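Local atomic coordinates of RagB/SusD family nutrient uptake outer membrane protein (Bacteroides thetaiotaomicron, PDB entry 7KV2), a protein that probably binds beta-glucans at the bacterial cell surface, as a SusD-family outer-membrane protein serving nutrient uptake. Residues Tyr279-Ala284 with Asn395-Leu400; Pro56-Asp61 with Leu292-Thr297; Asn314-Trp319 with Ala380-Asn385. One frame throughout, in Å; residues are numbered along the deposited sequence.

Contact 1 (Tyr279-Ala284 with Asn395-Leu400)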
ATOM      1  N   TYR A 279     -10.691   4.873  -5.732  1.00 16.66           N
ATOM      2  CA  TYR A 279     -11.766   5.293  -4.805  1.00 19.38           C
ATOM      3  C   TYR A 279     -12.429   6.533  -5.366  1.00 22.77           C
ATOM      4  O   TYR A 279     -11.700   7.288  -6.025  1.00 21.33           O
ATOM      5  CB  TYR A 279     -11.151   5.584  -3.441  1.00 16.33           C
ATOM      6  CG  TYR A 279     -10.694   4.360  -2.690  1.00 16.59           C
ATOM      7  CD1 TYR A 279     -11.629   3.478  -2.172  1.00 18.21           C
ATOM      8  CD2 TYR A 279      -9.349   4.101  -2.449  1.00 18.32           C
ATOM      9  CE1 TYR A 279     -11.245   2.416  -1.381  1.00 18.27           C
ATOM     10  CE2 TYR A 279      -8.938   2.999  -1.708  1.00 18.10           C
ATOM     11  CZ  TYR A 279      -9.901   2.166  -1.165  1.00 19.04           C
ATOM     12  OH  TYR A 279      -9.549   1.106  -0.395  1.00 19.37           O
ATOM     13  N   LYS A 280     -13.740   6.720  -5.147  1.00 24.33           N
ATOM     14  CA  LYS A 280     -14.436   7.945  -5.648  1.00 28.15           C
ATOM     15  C   LYS A 280     -15.381   8.511  -4.576  1.00 27.31           C
ATOM     16  O   LYS A 280     -15.920   7.731  -3.784  1.00 29.59           O
ATOM     17  CB  LYS A 280     -15.194   7.588  -6.932  1.00 30.57           C
ATOM     18  CG  LYS A 280     -16.334   6.621  -6.685  1.00 35.98           C
ATOM     19  CD  LYS A 280     -17.404   6.564  -7.753  1.00 41.90           C
ATOM     20  CE  LYS A 280     -18.727   6.069  -7.194  1.00 42.45           C
ATOM     21  NZ  LYS A 280     -19.624   5.624  -8.278  1.00 49.37           N
ATOM     22  N   ASP A 281     -15.616   9.820  -4.588  1.00 27.19           N
ATOM     23  CA  ASP A 281     -16.721  10.410  -3.773  1.00 30.52           C
ATOM     24  C   ASP A 281     -17.969  10.646  -4.644  1.00 31.34           C
ATOM     25  O   ASP A 281     -19.020  10.806  -4.049  1.00 29.16           O
ATOM     26  CB  ASP A 281     -16.323  11.708  -3.072  1.00 29.86           C
ATOM     27  CG  ASP A 281     -16.107  12.898  -3.987  1.00 32.02           C
ATOM     28  OD1 ASP A 281     -15.553  12.680  -5.088  1.00 33.81           O
ATOM     29  OD2 ASP A 281     -16.490  14.036  -3.581  1.00 34.89           O
ATOM     30  N   ASP A 282     -17.835  10.780  -5.969  1.00 38.02           N
ATOM     31  CA  ASP A 282     -18.937  11.213  -6.880  1.00 41.69           C
ATOM     32  C   ASP A 282     -20.088  10.192  -6.801  1.00 41.30           C
ATOM     33  O   ASP A 282     -19.904   9.085  -7.319  1.00 36.80           O
ATOM     34  CB  ASP A 282     -18.418  11.403  -8.306  1.00 46.84           C
ATOM     35  CG  ASP A 282     -19.414  12.050  -9.259  1.00 57.39           C
ATOM     36  OD1 ASP A 282     -20.349  12.732  -8.778  1.00 62.55           O
ATOM     37  OD2 ASP A 282     -19.241  11.879 -10.484  1.00 61.92           O
ATOM     38  N   ASN A 283     -21.222  10.567  -6.169  1.00 43.66           N
ATOM     39  CA  ASN A 283     -22.413   9.701  -5.892  1.00 45.56           C
ATOM     40  C   ASN A 283     -21.979   8.402  -5.171  1.00 45.62           C
ATOM     41  O   ASN A 283     -22.606   7.321  -5.394  1.00 38.75           O
ATOM     42  CB  ASN A 283     -23.217   9.424  -7.170  1.00 48.81           C
ATOM     43  CG  ASN A 283     -23.761  10.684  -7.820  1.00 56.04           C
ATOM     44  OD1 ASN A 283     -23.676  10.839  -9.040  1.00 55.54           O
ATOM     45  ND2 ASN A 283     -24.309  11.589  -7.019  1.00 51.35           N
ATOM     46  N   ALA A 284     -20.941   8.465  -4.325  1.00 40.37           N
ATOM     47  CA  ALA A 284     -20.392   7.274  -3.621  1.00 38.53           C
ATOM     48  C   ALA A 284     -21.322   6.946  -2.434  1.00 40.56           C
ATOM     49  O   ALA A 284     -21.802   7.909  -1.755  1.00 38.21           O
ATOM     50  CB  ALA A 284     -18.962   7.527  -3.200  1.00 34.86           C
ATOM     51  N   ASN A 395     -16.342   7.901   2.503  1.00 25.34           N
ATOM     52  CA  ASN A 395     -16.435   8.146   1.036  1.00 25.32           C
ATOM     53  C   ASN A 395     -15.458   9.207   0.565  1.00 22.90           C
ATOM     54  O   ASN A 395     -15.876  10.035  -0.250  1.00 23.41           O
ATOM     55  CB  ASN A 395     -17.856   8.468   0.564  1.00 27.44           C
ATOM     56  CG  ASN A 395     -18.663   7.199   0.522  1.00 31.38           C
ATOM     57  OD1 ASN A 395     -18.347   6.281  -0.252  1.00 30.36           O
ATOM     58  ND2 ASN A 395     -19.628   7.107   1.433  1.00 34.11           N
ATOM     59  N   TRP A 396     -14.207   9.169   1.027  1.00 20.35           N
ATOM     60  CA  TRP A 396     -13.159  10.063   0.466  1.00 17.26           C
ATOM     61  C   TRP A 396     -12.754   9.551  -0.932  1.00 17.29           C
ATOM     62  O   TRP A 396     -12.753   8.365  -1.142  1.00 15.95           O
ATOM     63  CB  TRP A 396     -11.963  10.109   1.411  1.00 17.06           C
ATOM     64  CG  TRP A 396     -12.324  10.735   2.706  1.00 16.49           C
ATOM     65  CD1 TRP A 396     -12.643  10.092   3.874  1.00 16.34           C
ATOM     66  CD2 TRP A 396     -12.463  12.140   2.949  1.00 17.29           C
ATOM     67  NE1 TRP A 396     -12.937  11.023   4.825  1.00 16.81           N
ATOM     68  CE2 TRP A 396     -12.874  12.281   4.283  1.00 15.41           C
ATOM     69  CE3 TRP A 396     -12.254  13.297   2.176  1.00 17.64           C
ATOM     70  CZ2 TRP A 396     -13.096  13.526   4.856  1.00 18.63           C
ATOM     71  CZ3 TRP A 396     -12.472  14.525   2.752  1.00 17.59           C
ATOM     72  CH2 TRP A 396     -12.891  14.639   4.069  1.00 18.78           C
ATOM     73  N   ASN A 397     -12.413  10.467  -1.839  1.00 18.12           N
ATOM     74  CA  ASN A 397     -12.084  10.163  -3.246  1.00 18.70           C
ATOM     75  C   ASN A 397     -10.584   9.805  -3.388  1.00 19.27           C
ATOM     76  O   ASN A 397     -10.196   9.413  -4.500  1.00 21.85           O
ATOM     77  CB  ASN A 397     -12.468  11.346  -4.157  1.00 20.19           C
ATOM     78  CG  ASN A 397     -11.642  12.598  -3.954  1.00 23.05           C
ATOM     79  OD1 ASN A 397     -10.550  12.567  -3.377  1.00 25.12           O
ATOM     80  ND2 ASN A 397     -12.154  13.745  -4.413  1.00 26.06           N
ATOM     81  N   ASN A 398      -9.773   9.825  -2.329  1.00 16.97           N
ATOM     82  CA  ASN A 398      -8.302   9.603  -2.481  1.00 16.19           C
ATOM     83  C   ASN A 398      -7.988   8.194  -2.981  1.00 15.18           C
ATOM     84  O   ASN A 398      -8.081   7.198  -2.193  1.00 15.44           O
ATOM     85  CB  ASN A 398      -7.540   9.820  -1.171  1.00 16.04           C
ATOM     86  CG  ASN A 398      -7.812  11.155  -0.534  1.00 16.75           C
ATOM     87  OD1 ASN A 398      -8.956  11.431  -0.134  1.00 15.32           O
ATOM     88  ND2 ASN A 398      -6.766  11.975  -0.464  1.00 16.05           N
ATOM     89  N   ASN A 399      -7.533   8.038  -4.215  1.00 14.19           N
ATOM     90  CA  ASN A 399      -7.000   6.722  -4.624  1.00 13.96           C
ATOM     91  C   ASN A 399      -5.795   6.310  -3.753  1.00 13.86           C
ATOM     92  O   ASN A 399      -5.022   7.160  -3.283  1.00 12.78           O
ATOM     93  CB  ASN A 399      -6.539   6.743  -6.084  1.00 14.29           C
ATOM     94  CG  ASN A 399      -7.654   6.818  -7.099  1.00 15.85           C
ATOM     95  OD1 ASN A 399      -8.844   6.929  -6.753  1.00 16.37           O
ATOM     96  ND2 ASN A 399      -7.247   6.770  -8.365  1.00 13.52           N
ATOM     97  N   LEU A 400      -5.604   5.012  -3.535  1.00 14.07           N
ATOM     98  CA  LEU A 400      -4.410   4.494  -2.812  1.00 13.76           C
ATOM     99  C   LEU A 400      -3.329   4.252  -3.856  1.00 13.78           C
ATOM    100  O   LEU A 400      -3.515   3.379  -4.725  1.00 14.51           O
ATOM    101  CB  LEU A 400      -4.760   3.242  -1.989  1.00 13.62           C
ATOM    102  CG  LEU A 400      -3.577   2.735  -1.188  1.00 16.25           C
ATOM    103  CD1 LEU A 400      -3.164   3.736  -0.113  1.00 16.90           C
ATOM    104  CD2 LEU A 400      -3.897   1.367  -0.581  1.00 16.92           C
TER
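The backbone N of Tyr279 donates to Asn399 OD1 at 2.9 Å, practically straight at the hydrogen (178°), though the donor stands above the amide plane. Asn399 CG lies anti to its carbonyl carbon (chi1 -71°), and the amide beyond it is held at ND2 too, by Glu276 OE1. An alanine at Asn399 would probably leave both the Tyr279 N-H and the Glu276 carboxylate without this mate. The Tyr279 ring runs alongside Leu400, with CE2 4.2 Å from Leu400 CB; its CD2 comes within 3.4 Å of Asn398 O. Asp281 begins a type II turn closing at Ala284. Asp281 CB lies 3.3 Å from Asn395 O, a buried carbonyl with no hydrogen-bonding partner in the model. The Asp281 carboxylate lies beside the Asn397 amide, planes 89° apart, with OD1 3.5 Å from Asn397 CB, while Asp281 OD2 takes the N-H of Asp387. Ala284 CB rests 3.3 Å from Asn395 OD1, which accepts from Gly296 N, while ND2 of that amide bonds to Arg286 O. The two loops adjoin the paired antiparallel strands 273-277 and 400-404; Trp396 and Asn398 pack on Pro300 of helix 299-303, and Leu400 on helix 70-75.

Contact 2 (Pro56-Asp61 with Leu292-Thr297)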
ATOM      1  N   PRO A  56     -12.162  -6.632  -4.254  1.00 20.72           N
ATOM      2  CA  PRO A  56     -11.507  -6.742  -2.942  1.00 20.62           C
ATOM      3  C   PRO A  56     -10.246  -5.862  -2.791  1.00 19.98           C
ATOM      4  O   PRO A  56      -9.854  -5.581  -1.680  1.00 20.82           O
ATOM      5  CB  PRO A  56     -11.224  -8.247  -2.844  1.00 21.87           C
ATOM      6  CG  PRO A  56     -12.353  -8.844  -3.656  1.00 22.36           C
ATOM      7  CD  PRO A  56     -12.375  -7.956  -4.886  1.00 21.86           C
ATOM      8  N   LEU A  57      -9.656  -5.410  -3.902  1.00 18.80           N
ATOM      9  CA  LEU A  57      -8.585  -4.368  -3.849  1.00 18.51           C
ATOM     10  C   LEU A  57      -9.023  -3.200  -2.964  1.00 18.14           C
ATOM     11  O   LEU A  57      -8.140  -2.687  -2.211  1.00 18.77           O
ATOM     12  CB  LEU A  57      -8.228  -3.841  -5.250  1.00 19.13           C
ATOM     13  CG  LEU A  57      -7.503  -4.819  -6.158  1.00 20.48           C
ATOM     14  CD1 LEU A  57      -7.370  -4.216  -7.538  1.00 21.06           C
ATOM     15  CD2 LEU A  57      -6.146  -5.246  -5.607  1.00 19.40           C
ATOM     16  N   HIS A  58     -10.275  -2.740  -3.054  1.00 17.71           N
ATOM     17  CA  HIS A  58     -10.715  -1.498  -2.383  1.00 19.39           C
ATOM     18  C   HIS A  58     -11.451  -1.817  -1.093  1.00 19.14           C
ATOM     19  O   HIS A  58     -12.052  -0.931  -0.577  1.00 18.67           O
ATOM     20  CB  HIS A  58     -11.536  -0.566  -3.287  1.00 20.47           C
ATOM     21  CG  HIS A  58     -12.831  -1.120  -3.781  1.00 23.63           C
ATOM     22  ND1 HIS A  58     -14.005  -1.073  -3.052  1.00 26.73           N
ATOM     23  CD2 HIS A  58     -13.134  -1.716  -4.946  1.00 23.48           C
ATOM     24  CE1 HIS A  58     -14.975  -1.646  -3.759  1.00 25.12           C
ATOM     25  NE2 HIS A  58     -14.473  -2.022  -4.928  1.00 24.03           N
ATOM     26  N   TRP A  59     -11.339  -3.021  -0.540  1.00 19.45           N
ATOM     27  CA  TRP A  59     -12.056  -3.402   0.706  1.00 19.47           C
ATOM     28  C   TRP A  59     -11.315  -3.123   2.015  1.00 19.16           C
ATOM     29  O   TRP A  59     -11.993  -2.745   2.964  1.00 19.01           O
ATOM     30  CB  TRP A  59     -12.397  -4.905   0.643  1.00 20.49           C
ATOM     31  CG  TRP A  59     -13.492  -5.225  -0.326  1.00 20.08           C
ATOM     32  CD1 TRP A  59     -14.136  -4.379  -1.179  1.00 22.35           C
ATOM     33  CD2 TRP A  59     -14.048  -6.541  -0.565  1.00 22.53           C
ATOM     34  NE1 TRP A  59     -15.054  -5.074  -1.927  1.00 24.43           N
ATOM     35  CE2 TRP A  59     -15.018  -6.402  -1.579  1.00 24.29           C
ATOM     36  CE3 TRP A  59     -13.814  -7.806  -0.022  1.00 25.74           C
ATOM     37  CZ2 TRP A  59     -15.768  -7.484  -2.050  1.00 24.85           C
ATOM     38  CZ3 TRP A  59     -14.567  -8.873  -0.470  1.00 26.42           C
ATOM     39  CH2 TRP A  59     -15.530  -8.708  -1.466  1.00 26.35           C
ATOM     40  N   PRO A  60     -10.007  -3.465   2.178  1.00 17.37           N
ATOM     41  CA  PRO A  60      -9.430  -3.674   3.503  1.00 18.46           C
ATOM     42  C   PRO A  60      -9.413  -2.472   4.446  1.00 16.49           C
ATOM     43  O   PRO A  60      -9.447  -2.657   5.668  1.00 16.71           O
ATOM     44  CB  PRO A  60      -7.983  -4.161   3.290  1.00 19.61           C
ATOM     45  CG  PRO A  60      -7.717  -4.062   1.838  1.00 18.74           C
ATOM     46  CD  PRO A  60      -9.042  -3.815   1.139  1.00 17.44           C
ATOM     47  N   ASP A  61      -9.493  -1.262   3.897  1.00 16.99           N
ATOM     48  CA  ASP A  61      -9.588  -0.041   4.729  1.00 18.22           C
ATOM     49  C   ASP A  61     -10.895  -0.041   5.560  1.00 17.30           C
ATOM     50  O   ASP A  61     -10.930   0.595   6.650  1.00 17.38           O
ATOM     51  CB  ASP A  61      -9.435   1.201   3.844  1.00 18.29           C
ATOM     52  CG  ASP A  61     -10.536   1.355   2.809  1.00 21.46           C
ATOM     53  OD1 ASP A  61     -10.809   0.379   2.049  1.00 20.12           O
ATOM     54  OD2 ASP A  61     -11.062   2.484   2.717  1.00 23.93           O
ATOM     55  N   LEU A 292     -18.549  -2.884   1.177  1.00 32.28           N
ATOM     56  CA  LEU A 292     -17.888  -3.590   0.042  1.00 36.11           C
ATOM     57  C   LEU A 292     -18.145  -2.859  -1.288  1.00 34.88           C
ATOM     58  O   LEU A 292     -17.468  -3.190  -2.285  1.00 34.76           O
ATOM     59  CB  LEU A 292     -18.396  -5.034   0.018  1.00 37.03           C
ATOM     60  CG  LEU A 292     -18.238  -5.780   1.343  1.00 36.88           C
ATOM     61  CD1 LEU A 292     -18.492  -7.271   1.143  1.00 38.37           C
ATOM     62  CD2 LEU A 292     -16.849  -5.542   1.912  1.00 36.02           C
ATOM     63  N   VAL A 293     -19.099  -1.934  -1.298  1.00 36.74           N
ATOM     64  CA  VAL A 293     -19.535  -1.210  -2.524  1.00 40.44           C
ATOM     65  C   VAL A 293     -18.326  -0.403  -3.019  1.00 42.09           C
ATOM     66  O   VAL A 293     -17.495   0.062  -2.160  1.00 41.04           O
ATOM     67  CB  VAL A 293     -20.785  -0.335  -2.273  1.00 43.61           C
ATOM     68  CG1 VAL A 293     -21.965  -1.140  -1.715  1.00 45.78           C
ATOM     69  CG2 VAL A 293     -20.494   0.862  -1.384  1.00 44.10           C
ATOM     70  N   ALA A 294     -18.214  -0.260  -4.340  1.00 37.51           N
ATOM     71  CA  ALA A 294     -17.248   0.629  -5.022  1.00 36.38           C
ATOM     72  C   ALA A 294     -17.653   2.088  -4.733  1.00 36.60           C
ATOM     73  O   ALA A 294     -18.535   2.646  -5.441  1.00 35.80           O
ATOM     74  CB  ALA A 294     -17.183   0.306  -6.494  1.00 35.14           C
ATOM     75  N   GLY A 295     -17.074   2.645  -3.663  1.00 29.39           N
ATOM     76  CA  GLY A 295     -17.321   4.014  -3.185  1.00 28.49           C
ATOM     77  C   GLY A 295     -15.998   4.671  -2.868  1.00 28.09           C
ATOM     78  O   GLY A 295     -15.011   4.440  -3.660  1.00 25.95           O
ATOM     79  N   GLY A 296     -15.962   5.425  -1.766  1.00 23.66           N
ATOM     80  CA  GLY A 296     -14.741   6.065  -1.258  1.00 21.65           C
ATOM     81  C   GLY A 296     -13.955   5.215  -0.281  1.00 18.84           C
ATOM     82  O   GLY A 296     -14.245   4.027  -0.114  1.00 17.40           O
ATOM     83  N   THR A 297     -12.907   5.813   0.274  1.00 17.00           N
ATOM     84  CA  THR A 297     -12.002   5.180   1.248  1.00 15.75           C
ATOM     85  C   THR A 297     -12.254   5.792   2.609  1.00 16.40           C
ATOM     86  O   THR A 297     -12.579   6.966   2.708  1.00 14.64           O
ATOM     87  CB  THR A 297     -10.525   5.302   0.825  1.00 15.66           C
ATOM     88  OG1 THR A 297      -9.722   4.773   1.854  1.00 15.11           O
ATOM     89  CG2 THR A 297     -10.060   6.711   0.571  1.00 15.77           C
TER
HETATM   90  O   HOH W   1     -15.310  -0.518  -0.729  1.00 26.25           O
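Thr297 OG1 gives its proton to Asp61 OD2 over 2.8 Å, coming from above the carboxylate, 51° out of its plane, with the two side chains roughly perpendicular. OD2 is gripped by two more groups, Arg286 NH1 through a salt bridge and Ala298 N through a hydrogen bond; OG1 in turn caps Leu299 N at the turn leading into helix 299-303, so the hydroxyl both donates and accepts. The other carboxylate oxygen, OD1, is weakly bonded to the Tyr279 hydroxyl, which also bonds to His58 O.

His58 is satisfied at both ring nitrogens. NE2 pairs with Asp55 OD1, while ND1 meets a water in the ring plane at 2.7 Å; that water donates onward to Val293 O, also over 2.7 Å. With chi1 at 63°, CG sits between the backbone N and the carbonyl carbon, and the ring beyond it brings CE1 to 3.3 Å from Leu292 O and 3.4 Å from Val293 O.

Leu292 O is also the acceptor for Trp59 NE1 at 3.1 Å, a weak bond bent to 128° at the hydrogen. Apolar packing accompanies it: Leu292 CD2 lies over the indole face, 3.9 Å from the centroid of the five-membered ring in a CH-pi contact, while Pro56 CA covers the opposite face nearer the rim.

The chemistry is thus divided between a charged cluster and a water-bridged, aromatic one. Three donors converge on Asp61 OD2, an arrangement that would favour an ionised carboxylate; the same Arg286 NH1 also bonds to Gly296 O, which ties the aspartate and the backbone of the 292-297 loop to one guanidinium group.

Contact 3 (Asn314-Trp319 with Ala380-Asn385)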
ATOM      1  N   ASN A 314      -8.222  24.267   4.728  1.00 20.88           N
ATOM      2  CA  ASN A 314      -8.803  23.340   3.733  1.00 21.22           C
ATOM      3  C   ASN A 314      -8.500  21.896   4.133  1.00 20.83           C
ATOM      4  O   ASN A 314      -8.409  21.059   3.266  1.00 17.30           O
ATOM      5  CB  ASN A 314      -8.295  23.607   2.317  1.00 27.89           C
ATOM      6  CG  ASN A 314      -8.897  24.878   1.743  1.00 31.73           C
ATOM      7  OD1 ASN A 314      -8.214  25.597   1.028  1.00 43.13           O
ATOM      8  ND2 ASN A 314     -10.170  25.125   1.994  1.00 34.67           N
ATOM      9  N   HIS A 315      -8.424  21.647   5.429  1.00 18.13           N
ATOM     10  CA  HIS A 315      -8.346  20.269   5.981  1.00 18.77           C
ATOM     11  C   HIS A 315      -9.608  20.006   6.768  1.00 18.71           C
ATOM     12  O   HIS A 315     -10.126  20.967   7.419  1.00 17.27           O
ATOM     13  CB  HIS A 315      -7.104  20.135   6.878  1.00 16.23           C
ATOM     14  CG  HIS A 315      -5.822  19.961   6.130  1.00 17.51           C
ATOM     15  ND1 HIS A 315      -5.216  20.978   5.412  1.00 17.71           N
ATOM     16  CD2 HIS A 315      -5.049  18.865   5.966  1.00 16.96           C
ATOM     17  CE1 HIS A 315      -4.104  20.518   4.857  1.00 19.60           C
ATOM     18  NE2 HIS A 315      -3.956  19.205   5.199  1.00 17.47           N
ATOM     19  N   ASP A 316      -9.969  18.727   6.844  1.00 17.83           N
ATOM     20  CA  ASP A 316     -11.122  18.216   7.624  1.00 16.78           C
ATOM     21  C   ASP A 316     -10.617  17.265   8.721  1.00 19.21           C
ATOM     22  O   ASP A 316      -9.402  16.873   8.734  1.00 17.76           O
ATOM     23  CB  ASP A 316     -12.141  17.562   6.712  1.00 17.28           C
ATOM     24  CG  ASP A 316     -13.081  18.497   5.947  1.00 18.54           C
ATOM     25  OD1 ASP A 316     -12.957  19.748   6.071  1.00 19.44           O
ATOM     26  OD2 ASP A 316     -13.915  17.958   5.195  1.00 22.02           O
ATOM     27  N   ARG A 317     -11.535  16.937   9.624  1.00 17.96           N
ATOM     28  CA  ARG A 317     -11.271  16.141  10.835  1.00 17.39           C
ATOM     29  C   ARG A 317     -11.214  14.648  10.521  1.00 16.84           C
ATOM     30  O   ARG A 317     -11.748  14.169   9.536  1.00 16.32           O
ATOM     31  CB  ARG A 317     -12.367  16.421  11.875  1.00 18.43           C
ATOM     32  CG  ARG A 317     -13.750  15.926  11.469  1.00 20.41           C
ATOM     33  CD  ARG A 317     -14.809  16.663  12.255  1.00 24.24           C
ATOM     34  NE  ARG A 317     -16.071  16.016  12.018  1.00 28.40           N
ATOM     35  CZ  ARG A 317     -17.227  16.645  11.896  1.00 32.25           C
ATOM     36  NH1 ARG A 317     -17.281  17.961  11.972  1.00 29.45           N
ATOM     37  NH2 ARG A 317     -18.334  15.929  11.714  1.00 34.48           N
ATOM     38  N   GLY A 318     -10.680  13.905  11.475  1.00 15.93           N
ATOM     39  CA  GLY A 318     -10.644  12.448  11.434  1.00 16.25           C
ATOM     40  C   GLY A 318     -10.618  11.895  12.832  1.00 15.93           C
ATOM     41  O   GLY A 318     -11.125  12.596  13.730  1.00 16.08           O
ATOM     42  N   TRP A 319     -10.027  10.710  13.014  1.00 16.38           N
ATOM     43  CA  TRP A 319     -10.021  10.007  14.322  1.00 14.96           C
ATOM     44  C   TRP A 319      -8.657  10.012  15.025  1.00 16.59           C
ATOM     45  O   TRP A 319      -8.555   9.372  16.075  1.00 16.82           O
ATOM     46  CB  TRP A 319     -10.536   8.593  14.092  1.00 16.26           C
ATOM     47  CG  TRP A 319     -11.960   8.532  13.650  1.00 17.19           C
ATOM     48  CD1 TRP A 319     -12.936   9.471  13.790  1.00 18.89           C
ATOM     49  CD2 TRP A 319     -12.597   7.381  13.080  1.00 17.98           C
ATOM     50  NE1 TRP A 319     -14.120   8.984  13.296  1.00 19.87           N
ATOM     51  CE2 TRP A 319     -13.946   7.709  12.863  1.00 18.49           C
ATOM     52  CE3 TRP A 319     -12.135   6.121  12.714  1.00 20.49           C
ATOM     53  CZ2 TRP A 319     -14.836   6.827  12.258  1.00 20.59           C
ATOM     54  CZ3 TRP A 319     -13.016   5.241  12.121  1.00 22.35           C
ATOM     55  CH2 TRP A 319     -14.348   5.598  11.903  1.00 19.93           C
ATOM     56  N   ALA A 380      -7.549  14.236   5.118  1.00 14.26           N
ATOM     57  CA  ALA A 380      -8.905  14.685   4.746  1.00 15.46           C
ATOM     58  C   ALA A 380      -8.817  16.146   4.285  1.00 16.52           C
ATOM     59  O   ALA A 380      -8.477  17.067   5.096  1.00 17.22           O
ATOM     60  CB  ALA A 380      -9.852  14.510   5.894  1.00 15.82           C
ATOM     61  N   ILE A 381      -9.062  16.353   2.996  1.00 17.19           N
ATOM     62  CA  ILE A 381      -8.964  17.721   2.395  1.00 18.33           C
ATOM     63  C   ILE A 381     -10.383  18.193   2.113  1.00 19.92           C
ATOM     64  O   ILE A 381     -11.151  17.444   1.504  1.00 19.31           O
ATOM     65  CB  ILE A 381      -8.109  17.718   1.125  1.00 19.78           C
ATOM     66  CG1 ILE A 381      -6.712  17.174   1.407  1.00 20.31           C
ATOM     67  CG2 ILE A 381      -8.090  19.113   0.476  1.00 21.67           C
ATOM     68  CD1 ILE A 381      -5.957  17.949   2.460  1.00 20.95           C
ATOM     69  N   THR A 382     -10.744  19.364   2.630  1.00 21.79           N
ATOM     70  CA  THR A 382     -12.107  19.922   2.426  1.00 21.85           C
ATOM     71  C   THR A 382     -12.509  19.817   0.943  1.00 24.24           C
ATOM     72  O   THR A 382     -11.749  20.304   0.084  1.00 23.19           O
ATOM     73  CB  THR A 382     -12.155  21.367   2.915  1.00 23.38           C
ATOM     74  OG1 THR A 382     -11.559  21.427   4.207  1.00 21.37           O
ATOM     75  CG2 THR A 382     -13.563  21.935   2.912  1.00 26.64           C
ATOM     76  N   GLY A 383     -13.654  19.211   0.650  1.00 24.90           N
ATOM     77  CA  GLY A 383     -14.128  19.036  -0.730  1.00 27.33           C
ATOM     78  C   GLY A 383     -13.908  17.630  -1.280  1.00 30.15           C
ATOM     79  O   GLY A 383     -14.627  17.282  -2.235  1.00 31.48           O
ATOM     80  N   ASN A 384     -13.000  16.814  -0.707  1.00 27.24           N
ATOM     81  CA  ASN A 384     -12.614  15.480  -1.279  1.00 24.75           C
ATOM     82  C   ASN A 384     -13.681  14.407  -0.962  1.00 26.19           C
ATOM     83  O   ASN A 384     -13.514  13.222  -1.349  1.00 23.49           O
ATOM     84  CB  ASN A 384     -11.185  15.101  -0.871  1.00 23.28           C
ATOM     85  CG  ASN A 384     -10.137  15.684  -1.794  1.00 27.89           C
ATOM     86  OD1 ASN A 384     -10.472  16.201  -2.876  1.00 29.43           O
ATOM     87  ND2 ASN A 384      -8.871  15.555  -1.417  1.00 21.76           N
ATOM     88  N   ASN A 385     -14.751  14.755  -0.245  1.00 28.16           N
ATOM     89  CA  ASN A 385     -15.912  13.839  -0.065  1.00 30.43           C
ATOM     90  C   ASN A 385     -17.221  14.566  -0.420  1.00 32.81           C
ATOM     91  O   ASN A 385     -18.284  14.095   0.047  1.00 34.27           O
ATOM     92  CB  ASN A 385     -15.962  13.271   1.362  1.00 29.09           C
ATOM     93  CG  ASN A 385     -16.094  14.344   2.422  1.00 28.75           C
ATOM     94  OD1 ASN A 385     -16.055  15.543   2.125  1.00 24.36           O
ATOM     95  ND2 ASN A 385     -16.162  13.911   3.667  1.00 28.59           N
TER
HETATM   96  O   HOH W   2      -6.991  16.667   7.453  1.00 16.66           O
HETATM   97  O   HOH W   3     -15.160  17.984   2.809  1.00 27.58           O
HETATM   98  O   HOH W   4     -15.625  16.261   5.918  1.00 33.47           O
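His315 and Ile381 face each other as a single antiparallel beta bridge, a non-hydrogen-bonded pair with backbone bonds to either side: Thr382 N to Asn314 O at 3.0 Å and Asp316 N to Ala380 O at 2.8 Å. A water donating to both Asp316 O and Ala380 O also bridges the two backbones. The 380-385 loop then folds back in a type II turn from Ile381 to Asn384, where a CB on Gly383 would jam against the carbonyl O of Thr382.

Among side chains, the polar link is Thr382 OG1 donating to Asp316 OD1 at 2.9 Å, the threonine reaching across the aspartate from 54° above the carboxylate plane. Another water extends it, donating to Asp316 OD2 at 2.7 Å and to Asn385 OD1 while accepting from Gly383 N, which joins the carboxylate to the turn.

Apolar contacts are fewer. Ala380 CB meets Asp316 CB at 3.9 Å, and Ala380 also touches Pro300 and Trp396. The His315 ring, bonded through NE2 to Glu376 and stacked with Trp344, lies alongside Ile381. Ile381 CG1 lies anti to the carbonyl carbon (chi1 -57°), and the methyl it carries, CD1, sits over one imidazole face in a CH-pi contact, 3.8 Å from the ring centroid and displaced toward the rim, nearest to His315 NE2.

Overall arrangement
From the N terminus, the loop 56-61 after helix 43-53 comes first, and contact 2 closes on it only at 292-297, some 230 residues later. Before that closure the chain has passed 279-284, which contact 1 joins to 395-400, so contacts 1 and 2 cross. Contact 3, linking 314-319 to 380-385, opens after contact 2 has closed and nests within the loop of contact 1. Contact 2 thereby fastens the N-terminal region to the C-terminal region, while contacts 1 and 3 tie loops within the latter. Contact 1 lies in the middle: Trp396 O meets Thr297 N of contact 2, and Asn397 N meets Asn384 O of contact 3, whereas contacts 2 and 3 do not touch.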